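Local atomic coordinates of deferrochelatase (Vibrio cholerae, PDB entry 5DE0), a protein that binds heme b and, as a member of the dye-decolorizing (DyP-type) peroxidase family, probably acts as a peroxidase. Residues 21-26 against 97-102; 15-20 against 103-108; 7-12 against 56-61. One frame throughout, in Å; residues are numbered along the deposited sequence.

Contact 1 (21-26 against 97-102); sequences YTLLKV and DVLIHC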
loop_
_atom_site.group_PDB
_atom_site.type_symbol
_atom_site.label_atom_id
_atom_site.label_comp_id
_atom_site.label_asym_id
_atom_site.label_seq_id
_atom_site.Cartn_x
_atom_site.Cartn_y
_atom_site.Cartn_z
ATOM N N TYR B 21 2.914 9.089 -4.909
ATOM C CA TYR B 21 3.253 10.471 -4.600
ATOM C C TYR B 21 4.419 10.515 -3.622
ATOM O O TYR B 21 4.254 10.215 -2.438
ATOM C CB TYR B 21 2.056 11.210 -4.008
ATOM C CG TYR B 21 0.733 10.932 -4.684
ATOM C CD1 TYR B 21 0.325 11.670 -5.787
ATOM C CD2 TYR B 21 -0.120 9.945 -4.203
ATOM C CE1 TYR B 21 -0.892 11.426 -6.397
ATOM C CE2 TYR B 21 -1.337 9.696 -4.804
ATOM C CZ TYR B 21 -1.720 10.440 -5.900
ATOM O OH TYR B 21 -2.933 10.191 -6.504
ATOM N N THR B 22 5.592 10.899 -4.114
ATOM C CA THR B 22 6.795 10.883 -3.295
ATOM C C THR B 22 7.366 12.283 -3.075
ATOM O O THR B 22 7.643 13.012 -4.030
ATOM C CB THR B 22 7.879 9.989 -3.928
ATOM O OG1 THR B 22 7.375 8.655 -4.067
ATOM C CG2 THR B 22 9.126 9.960 -3.059
ATOM N N LEU B 23 7.527 12.650 -1.808
ATOM C CA LEU B 23 8.188 13.895 -1.441
ATOM C C LEU B 23 9.566 13.577 -0.872
ATOM O O LEU B 23 9.689 12.779 0.056
ATOM C CB LEU B 23 7.355 14.678 -0.421
ATOM C CG LEU B 23 5.925 15.054 -0.821
ATOM C CD1 LEU B 23 5.281 15.927 0.248
ATOM C CD2 LEU B 23 5.908 15.757 -2.163
ATOM N N LEU B 24 10.605 14.194 -1.427
ATOM C CA LEU B 24 11.961 13.913 -0.968
ATOM C C LEU B 24 12.803 15.177 -0.818
ATOM O O LEU B 24 12.504 16.219 -1.403
ATOM C CB LEU B 24 12.651 12.925 -1.919
ATOM C CG LEU B 24 12.837 13.307 -3.392
ATOM C CD1 LEU B 24 14.201 13.936 -3.627
ATOM C CD2 LEU B 24 12.644 12.094 -4.292
ATOM N N LYS B 25 13.857 15.070 -0.018
ATOM C CA LYS B 25 14.781 16.171 0.209
ATOM C C LYS B 25 16.156 15.789 -0.326
ATOM O O LYS B 25 16.596 14.652 -0.157
ATOM C CB LYS B 25 14.857 16.511 1.699
ATOM C CG LYS B 25 15.633 17.774 2.026
ATOM C CD LYS B 25 14.795 19.022 1.787
ATOM C CE LYS B 25 15.592 20.282 2.098
ATOM N NZ LYS B 25 14.817 21.522 1.818
ATOM N N VAL B 26 16.828 16.732 -0.979
ATOM C CA VAL B 26 18.143 16.468 -1.550
ATOM C C VAL B 26 19.249 16.897 -0.590
ATOM O O VAL B 26 19.434 18.087 -0.332
ATOM C CB VAL B 26 18.322 17.186 -2.897
ATOM C CG1 VAL B 26 19.643 16.790 -3.536
ATOM C CG2 VAL B 26 17.159 16.863 -3.824
ATOM N N ASP B 97 12.130 19.230 -1.353
ATOM C CA ASP B 97 12.731 19.777 -2.565
ATOM C C ASP B 97 12.079 19.259 -3.846
ATOM O O ASP B 97 11.942 19.998 -4.821
ATOM C CB ASP B 97 14.227 19.458 -2.610
ATOM C CG ASP B 97 15.006 20.132 -1.498
ATOM O OD1 ASP B 97 14.575 21.209 -1.036
ATOM O OD2 ASP B 97 16.053 19.586 -1.089
ATOM N N VAL B 98 11.697 17.985 -3.850
ATOM C CA VAL B 98 11.266 17.325 -5.081
ATOM C C VAL B 98 9.993 16.500 -4.900
ATOM O O VAL B 98 9.827 15.801 -3.900
ATOM C CB VAL B 98 12.384 16.400 -5.635
ATOM C CG1 VAL B 98 11.904 15.629 -6.859
ATOM C CG2 VAL B 98 13.633 17.204 -5.965
ATOM N N LEU B 99 9.099 16.594 -5.878
ATOM C CA LEU B 99 7.926 15.732 -5.943
ATOM C C LEU B 99 8.031 14.772 -7.127
ATOM O O LEU B 99 8.317 15.186 -8.252
ATOM C CB LEU B 99 6.644 16.568 -6.052
ATOM C CG LEU B 99 5.368 15.843 -6.493
ATOM C CD1 LEU B 99 4.982 14.743 -5.513
ATOM C CD2 LEU B 99 4.218 16.832 -6.669
ATOM N N ILE B 100 7.812 13.488 -6.863
ATOM C CA ILE B 100 7.719 12.489 -7.920
ATOM C C ILE B 100 6.303 11.928 -7.963
ATOM O O ILE B 100 5.878 11.234 -7.040
ATOM C CB ILE B 100 8.721 11.337 -7.713
ATOM C CG1 ILE B 100 10.156 11.866 -7.704
ATOM C CG2 ILE B 100 8.550 10.278 -8.796
ATOM C CD1 ILE B 100 11.205 10.791 -7.515
ATOM N N HIS B 101 5.576 12.235 -9.033
ATOM C CA HIS B 101 4.186 11.805 -9.162
ATOM C C HIS B 101 3.999 10.826 -10.321
ATOM O O HIS B 101 4.287 11.151 -11.474
ATOM C CB HIS B 101 3.272 13.021 -9.344
ATOM C CG HIS B 101 1.865 12.674 -9.717
ATOM N ND1 HIS B 101 1.133 13.414 -10.622
ATOM C CD2 HIS B 101 1.052 11.673 -9.306
ATOM C CE1 HIS B 101 -0.068 12.878 -10.756
ATOM N NE2 HIS B 101 -0.143 11.822 -9.967
ATOM N N CYS B 102 3.513 9.630 -9.999
ATOM C CA CYS B 102 3.225 8.604 -10.994
ATOM C C CYS B 102 1.821 8.043 -10.797
ATOM O O CYS B 102 1.328 7.989 -9.673
ATOM C CB CYS B 102 4.247 7.466 -10.912
ATOM S SG CYS B 102 5.979 7.963 -11.039
#
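Residues 21-26 and 98-102 run antiparallel as the two central strands of the four-stranded sheet in the N-terminal half of this DyP-type peroxidase. Thr22 and Ile100 exchange a pair of nearly straight backbone hydrogen bonds, Ile100 N reaching Thr22 O at 2.9 Å. Leu24 and Val98 form the next hydrogen-bonded pair, but here the register slips: Leu24 O takes both Val98 N and Asp97 N, the latter at 3.0 Å, so Asp97 and Val98 together face one residue in a classic beta bulge.

The bulge sets up the polar end. With CG anti to its own carbonyl carbon (chi1 -65°), Asp97 carries its carboxylate across the end of the neighbouring strand, where OD2 receives Val26 N at 3.0 Å on its anti lone pair. Lys25 folds back, its chain bent at chi2 (80°), and CD and CE pass along the carboxylate before NZ makes a 2.9 Å salt bridge to Asp97 OD1 from above the carboxylate plane. Asp95 shares the same ammonium.

Side chains alternate between two faces. On one, Leu24 lies alongside Val98, CD1 against CB, and sends CD2 to Ile100 CD1 at 3.8 Å; Leu37 of helix 30-38 covers Val98 and Ile100. On the other, Leu23 CD2 crosses Leu99 CD1 at 3.6 Å, and the Tyr21 and His101 rings lie nearly parallel (11°) but slid apart, Tyr21 CE1 being 3.5 Å from His101 CD2. Tyr252 OH bonds His101 ND1 and His234 O bonds Tyr21 OH, tying this face to the second sheet. Apolar packing thus fills the middle of the pair, while two acidic groups near Lys25 would be expected to stabilise its charged form.

Contact 2 (15-20 against 103-108); sequences AGPFAL and HATRHD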
loop_
_atom_site.group_PDB
_atom_site.type_symbol
_atom_site.label_atom_id
_atom_site.label_comp_id
_atom_site.label_asym_id
_atom_site.label_seq_id
_atom_site.Cartn_x
_atom_site.Cartn_y
_atom_site.Cartn_z
ATOM N N ALA B 15 -6.459 10.184 -13.883
ATOM C CA ALA B 15 -5.681 9.384 -12.942
ATOM C C ALA B 15 -5.971 7.893 -13.096
ATOM O O ALA B 15 -7.117 7.491 -13.296
ATOM C CB ALA B 15 -5.961 9.829 -11.516
ATOM N N GLY B 16 -4.922 7.080 -13.017
ATOM C CA GLY B 16 -5.072 5.638 -13.070
ATOM C C GLY B 16 -5.562 5.092 -11.744
ATOM O O GLY B 16 -5.626 5.825 -10.760
ATOM N N PRO B 17 -5.914 3.798 -11.710
ATOM C CA PRO B 17 -6.407 3.107 -10.511
ATOM C C PRO B 17 -5.431 3.158 -9.334
ATOM O O PRO B 17 -5.844 2.991 -8.184
ATOM C CB PRO B 17 -6.593 1.663 -10.992
ATOM C CG PRO B 17 -6.779 1.774 -12.455
ATOM C CD PRO B 17 -5.917 2.918 -12.890
ATOM N N PHE B 18 -4.153 3.381 -9.624
ATOM C CA PHE B 18 -3.124 3.448 -8.591
ATOM C C PHE B 18 -2.179 4.608 -8.862
ATOM O O PHE B 18 -1.918 4.942 -10.016
ATOM C CB PHE B 18 -2.333 2.141 -8.525
ATOM C CG PHE B 18 -3.193 0.922 -8.391
ATOM C CD1 PHE B 18 -3.568 0.461 -7.141
ATOM C CD2 PHE B 18 -3.630 0.237 -9.516
ATOM C CE1 PHE B 18 -4.363 -0.667 -7.013
ATOM C CE2 PHE B 18 -4.425 -0.889 -9.395
ATOM C CZ PHE B 18 -4.791 -1.342 -8.142
ATOM N N ALA B 19 -1.657 5.215 -7.802
ATOM C CA ALA B 19 -0.754 6.347 -7.963
ATOM C C ALA B 19 0.346 6.375 -6.906
ATOM O O ALA B 19 0.177 5.872 -5.795
ATOM C CB ALA B 19 -1.533 7.648 -7.937
ATOM N N LEU B 20 1.477 6.969 -7.271
ATOM C CA LEU B 20 2.583 7.165 -6.345
ATOM C C LEU B 20 2.871 8.649 -6.162
ATOM O O LEU B 20 3.047 9.381 -7.135
ATOM C CB LEU B 20 3.840 6.449 -6.841
ATOM C CG LEU B 20 5.134 6.801 -6.104
ATOM C CD1 LEU B 20 5.051 6.381 -4.646
ATOM C CD2 LEU B 20 6.334 6.165 -6.787
ATOM N N HIS B 103 1.180 7.629 -11.886
ATOM C CA HIS B 103 -0.055 6.859 -11.783
ATOM C C HIS B 103 -0.150 5.864 -12.936
ATOM O O HIS B 103 0.276 6.156 -14.052
ATOM C CB HIS B 103 -1.288 7.777 -11.742
ATOM C CG HIS B 103 -1.475 8.617 -12.969
ATOM N ND1 HIS B 103 -1.998 8.117 -14.143
ATOM C CD2 HIS B 103 -1.230 9.929 -13.195
ATOM C CE1 HIS B 103 -2.056 9.082 -15.042
ATOM N NE2 HIS B 103 -1.595 10.191 -14.494
ATOM N N ALA B 104 -0.699 4.686 -12.652
ATOM C CA ALA B 104 -0.760 3.609 -13.637
ATOM C C ALA B 104 -1.941 2.679 -13.378
ATOM O O ALA B 104 -2.671 2.843 -12.401
ATOM C CB ALA B 104 0.542 2.819 -13.636
ATOM N N THR B 105 -2.119 1.696 -14.257
ATOM C CA THR B 105 -3.219 0.745 -14.128
ATOM C C THR B 105 -2.839 -0.420 -13.219
ATOM O O THR B 105 -3.653 -1.309 -12.965
ATOM C CB THR B 105 -3.661 0.193 -15.500
ATOM O OG1 THR B 105 -2.569 -0.497 -16.119
ATOM C CG2 THR B 105 -4.120 1.324 -16.408
ATOM N N ARG B 106 -1.602 -0.411 -12.732
ATOM C CA ARG B 106 -1.147 -1.432 -11.792
ATOM C C ARG B 106 -0.247 -0.825 -10.721
ATOM O O ARG B 106 0.448 0.166 -10.959
ATOM C CB ARG B 106 -0.427 -2.568 -12.530
ATOM C CG ARG B 106 0.463 -2.112 -13.671
ATOM C CD ARG B 106 0.915 -3.285 -14.535
ATOM N NE ARG B 106 1.888 -4.139 -13.858
ATOM C CZ ARG B 106 2.646 -5.039 -14.477
ATOM N NH1 ARG B 106 2.548 -5.200 -15.790
ATOM N NH2 ARG B 106 3.508 -5.775 -13.789
ATOM N N HIS B 107 -0.268 -1.430 -9.538
ATOM C CA HIS B 107 0.411 -0.882 -8.370
ATOM C C HIS B 107 1.904 -1.205 -8.336
ATOM O O HIS B 107 2.715 -0.360 -7.958
ATOM C CB HIS B 107 -0.264 -1.399 -7.095
ATOM C CG HIS B 107 0.478 -1.072 -5.836
ATOM N ND1 HIS B 107 0.265 0.092 -5.128
ATOM C CD2 HIS B 107 1.426 -1.757 -5.156
ATOM C CE1 HIS B 107 1.053 0.109 -4.068
ATOM N NE2 HIS B 107 1.768 -1.001 -4.061
ATOM N N ASP B 108 2.259 -2.424 -8.731
ATOM C CA ASP B 108 3.627 -2.918 -8.575
ATOM C C ASP B 108 4.667 -2.081 -9.325
ATOM O O ASP B 108 5.760 -1.841 -8.810
ATOM C CB ASP B 108 3.716 -4.382 -9.022
ATOM C CG ASP B 108 3.372 -4.573 -10.488
ATOM O OD1 ASP B 108 2.504 -3.835 -11.006
ATOM O OD2 ASP B 108 3.975 -5.464 -11.121
#
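This is the end of the antiparallel strand pair 18-26 and 98-104 within the N-terminal ferredoxin-like half of the DyP fold, where strand 98-104 ends and strand 18-26 begins, beside the subunit interface. Two backbone hydrogen bonds close the ladder. Ala104 N reaches Phe18 O at 2.9 Å in the carbonyl plane, and Phe18 N returns to Ala104 O at 3.2 Å, nearly along the C=O axis. Beside them Ala19 and His103 form a close non-hydrogen-bonded pair, with CA atoms 3.9 Å apart and the Ala19 methyl against His103 CB.

The aromatic contacts fall on opposite faces of the sheet. Phe18, its CG anti to the carbonyl carbon (chi1 -52°), stands beside the turn after the other strand: His107 CB lies over one ring face, offset toward the rim, while Thr105 O comes to the ring edge, 3.7 Å from CE2. Across the dimer, Phe18 meets Phe18 and His107 of the second subunit, and His107 meets Phe18 there. On the other face the His103 ring, put there by a chi1 of 62° in the crowded position, has Ala15 CA centred over it in a CH-pi contact, 4.1 Å above the plane; its NE2 is hydrogen-bonded to Ala10 O.

Pro17 CD comes 3.3 Å from Ala104 O. The charged pair links the turn to the first residue of helix 108-117, Asp108, whose OD2 also accepts Leu137 N of the second subunit. Arg106 grips Asp108 side-on in the guanidinium plane, NE to OD1 at 2.9 Å and NH2 to OD2 at 2.7 Å, each oxygen offering its syn lone pair.

Contact 3 (7-12 against 56-61); sequences SQTAIL and LTVSVA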
loop_
_atom_site.group_PDB
_atom_site.type_symbol
_atom_site.label_atom_id
_atom_site.label_comp_id
_atom_site.label_asym_id
_atom_site.label_seq_id
_atom_site.Cartn_x
_atom_site.Cartn_y
_atom_site.Cartn_z
ATOM N N SER B 7 3.580 18.807 -21.880
ATOM C CA SER B 7 3.588 18.572 -20.442
ATOM C C SER B 7 4.097 17.170 -20.121
ATOM O O SER B 7 4.164 16.306 -21.000
ATOM C CB SER B 7 2.186 18.761 -19.865
ATOM O OG SER B 7 1.254 17.913 -20.518
ATOM N N GLN B 8 4.454 16.943 -18.861
ATOM C CA GLN B 8 4.859 15.612 -18.423
ATOM C C GLN B 8 3.634 14.699 -18.377
ATOM O O GLN B 8 2.530 15.142 -18.057
ATOM C CB GLN B 8 5.569 15.678 -17.067
ATOM C CG GLN B 8 6.845 16.520 -17.105
ATOM C CD GLN B 8 7.649 16.464 -15.816
ATOM O OE1 GLN B 8 8.115 15.403 -15.407
ATOM N NE2 GLN B 8 7.824 17.617 -15.177
ATOM N N THR B 9 3.844 13.427 -18.702
ATOM C CA THR B 9 2.759 12.500 -19.023
ATOM C C THR B 9 1.719 12.259 -17.926
ATOM O O THR B 9 0.642 11.737 -18.204
ATOM C CB THR B 9 3.328 11.128 -19.420
ATOM O OG1 THR B 9 4.089 10.592 -18.331
ATOM C CG2 THR B 9 4.217 11.254 -20.649
ATOM N N ALA B 10 2.029 12.627 -16.688
ATOM C CA ALA B 10 1.135 12.316 -15.575
ATOM C C ALA B 10 -0.003 13.324 -15.415
ATOM O O ALA B 10 -1.050 12.997 -14.861
ATOM C CB ALA B 10 1.930 12.221 -14.277
ATOM N N ILE B 11 0.200 14.538 -15.916
ATOM C CA ILE B 11 -0.693 15.656 -15.616
ATOM C C ILE B 11 -2.037 15.611 -16.347
ATOM O O ILE B 11 -3.093 15.568 -15.715
ATOM C CB ILE B 11 -0.005 16.995 -15.943
ATOM C CG1 ILE B 11 1.340 17.086 -15.218
ATOM C CG2 ILE B 11 -0.899 18.162 -15.562
ATOM C CD1 ILE B 11 2.097 18.364 -15.489
ATOM N N LEU B 12 -1.994 15.623 -17.675
ATOM C CA LEU B 12 -3.205 15.717 -18.492
ATOM C C LEU B 12 -4.152 14.503 -18.447
ATOM O O LEU B 12 -5.364 14.687 -18.341
ATOM C CB LEU B 12 -2.824 16.008 -19.949
ATOM C CG LEU B 12 -2.950 17.466 -20.395
ATOM C CD1 LEU B 12 -2.272 18.397 -19.404
ATOM C CD2 LEU B 12 -2.373 17.654 -21.791
ATOM N N LEU B 56 1.806 3.571 -17.503
ATOM C CA LEU B 56 2.608 4.232 -16.481
ATOM C C LEU B 56 2.979 5.646 -16.912
ATOM O O LEU B 56 3.453 5.862 -18.028
ATOM C CB LEU B 56 3.870 3.421 -16.182
ATOM C CG LEU B 56 4.839 4.026 -15.164
ATOM C CD1 LEU B 56 4.226 4.057 -13.771
ATOM C CD2 LEU B 56 6.151 3.260 -15.163
ATOM N N THR B 57 2.746 6.606 -16.023
ATOM C CA THR B 57 3.053 8.002 -16.298
ATOM C C THR B 57 3.911 8.581 -15.183
ATOM O O THR B 57 4.035 7.984 -14.116
ATOM C CB THR B 57 1.778 8.845 -16.442
ATOM O OG1 THR B 57 1.046 8.813 -15.211
ATOM C CG2 THR B 57 0.900 8.306 -17.561
ATOM N N VAL B 58 4.502 9.746 -15.426
ATOM C CA VAL B 58 5.357 10.376 -14.427
ATOM C C VAL B 58 5.384 11.896 -14.590
ATOM O O VAL B 58 5.274 12.417 -15.701
ATOM C CB VAL B 58 6.803 9.816 -14.495
ATOM C CG1 VAL B 58 7.473 10.200 -15.807
ATOM C CG2 VAL B 58 7.630 10.284 -13.302
ATOM N N SER B 59 5.502 12.603 -13.470
ATOM C CA SER B 59 5.709 14.045 -13.484
ATOM C C SER B 59 6.632 14.454 -12.342
ATOM O O SER B 59 6.325 14.225 -11.172
ATOM C CB SER B 59 4.379 14.790 -13.378
ATOM O OG SER B 59 4.592 16.189 -13.378
ATOM N N VAL B 60 7.768 15.051 -12.691
ATOM C CA VAL B 60 8.749 15.484 -11.705
ATOM C C VAL B 60 8.650 16.987 -11.478
ATOM O O VAL B 60 8.694 17.771 -12.429
ATOM C CB VAL B 60 10.183 15.126 -12.137
ATOM C CG1 VAL B 60 11.175 15.549 -11.069
ATOM C CG2 VAL B 60 10.294 13.633 -12.417
ATOM N N ALA B 61 8.525 17.387 -10.217
ATOM C CA ALA B 61 8.345 18.796 -9.880
ATOM C C ALA B 61 9.296 19.239 -8.771
ATOM O O ALA B 61 9.699 18.438 -7.925
ATOM C CB ALA B 61 6.909 19.059 -9.478
#
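Gln8 makes the firmest grip, using both ends of its amide on the backbone of Val60. Val60 N donates to Gln8 OE1 at 2.8 Å along an almost straight line (174°), although it comes from above the amide carbonyl plane. In return Gln8 NE2 reaches Val60 O at 2.9 Å, lying on a lone pair in that carbonyl's plane. The side chain gets there by setting CG anti to its own carbonyl carbon (chi1 -61°) and running extended beyond it, so the amide takes the place that a neighbouring strand's backbone would occupy. NE2 also bonds Pro292 O.

Two residues back along the strand, Thr9 OG1, held in the crowded position between N and carbonyl carbon (chi1 60°), accepts Val58 N at 3.1 Å. Ala10 N adds a weak, bent bond to Val58 O at 3.4 Å. Gln8 and Thr9 side chains thereby engage alternate amides of the strand, Val58 and Val60, on one edge.

Small groups fill in around these bonds. The Ala10 methyl sits against Ser59 CB at 3.7 Å and near Thr57 OG1, whose own hydrogen-bond partner is His103 O. Ile11 brings CG1 to Ser59 OG at 3.8 Å, and Thr57 CG2 lies beside Thr9 O.

The N-terminal segment, helical in its torsions at 9-12, thus lies along the outer edge of strand 57-62, an outermost strand of the sheet within this chain. Strand 98-104 pairs with the other edge of 57-61, helix 40-50 covers Val58 and Val60, and strand 281-291 of the second sheet brings Ala291 against Gln8 and Ser59.

In the fold
Contacts 1 and 2 are successive parts of one strand pair, 18-26 with 98-104, and Cys102 O to Leu20 N (2.6 Å) joins them. Contact 1 is the buried core, with ladder bonds and aliphatic packing, broken by a bulge and a salt bridge at one end; contact 2 is partly buried, where the ladder ends and the Phe18 and His107 rings turn to the second subunit. Contact 3 is also buried but lies at the sheet's edge: strand 57-62 pairs with 98-104, while residues 7-12 hold its far side mainly by side chains rather than strand pairing. His103, through ring NE2 to Ala10 O and backbone O to Thr57 OG1, ties contact 2 to contact 3.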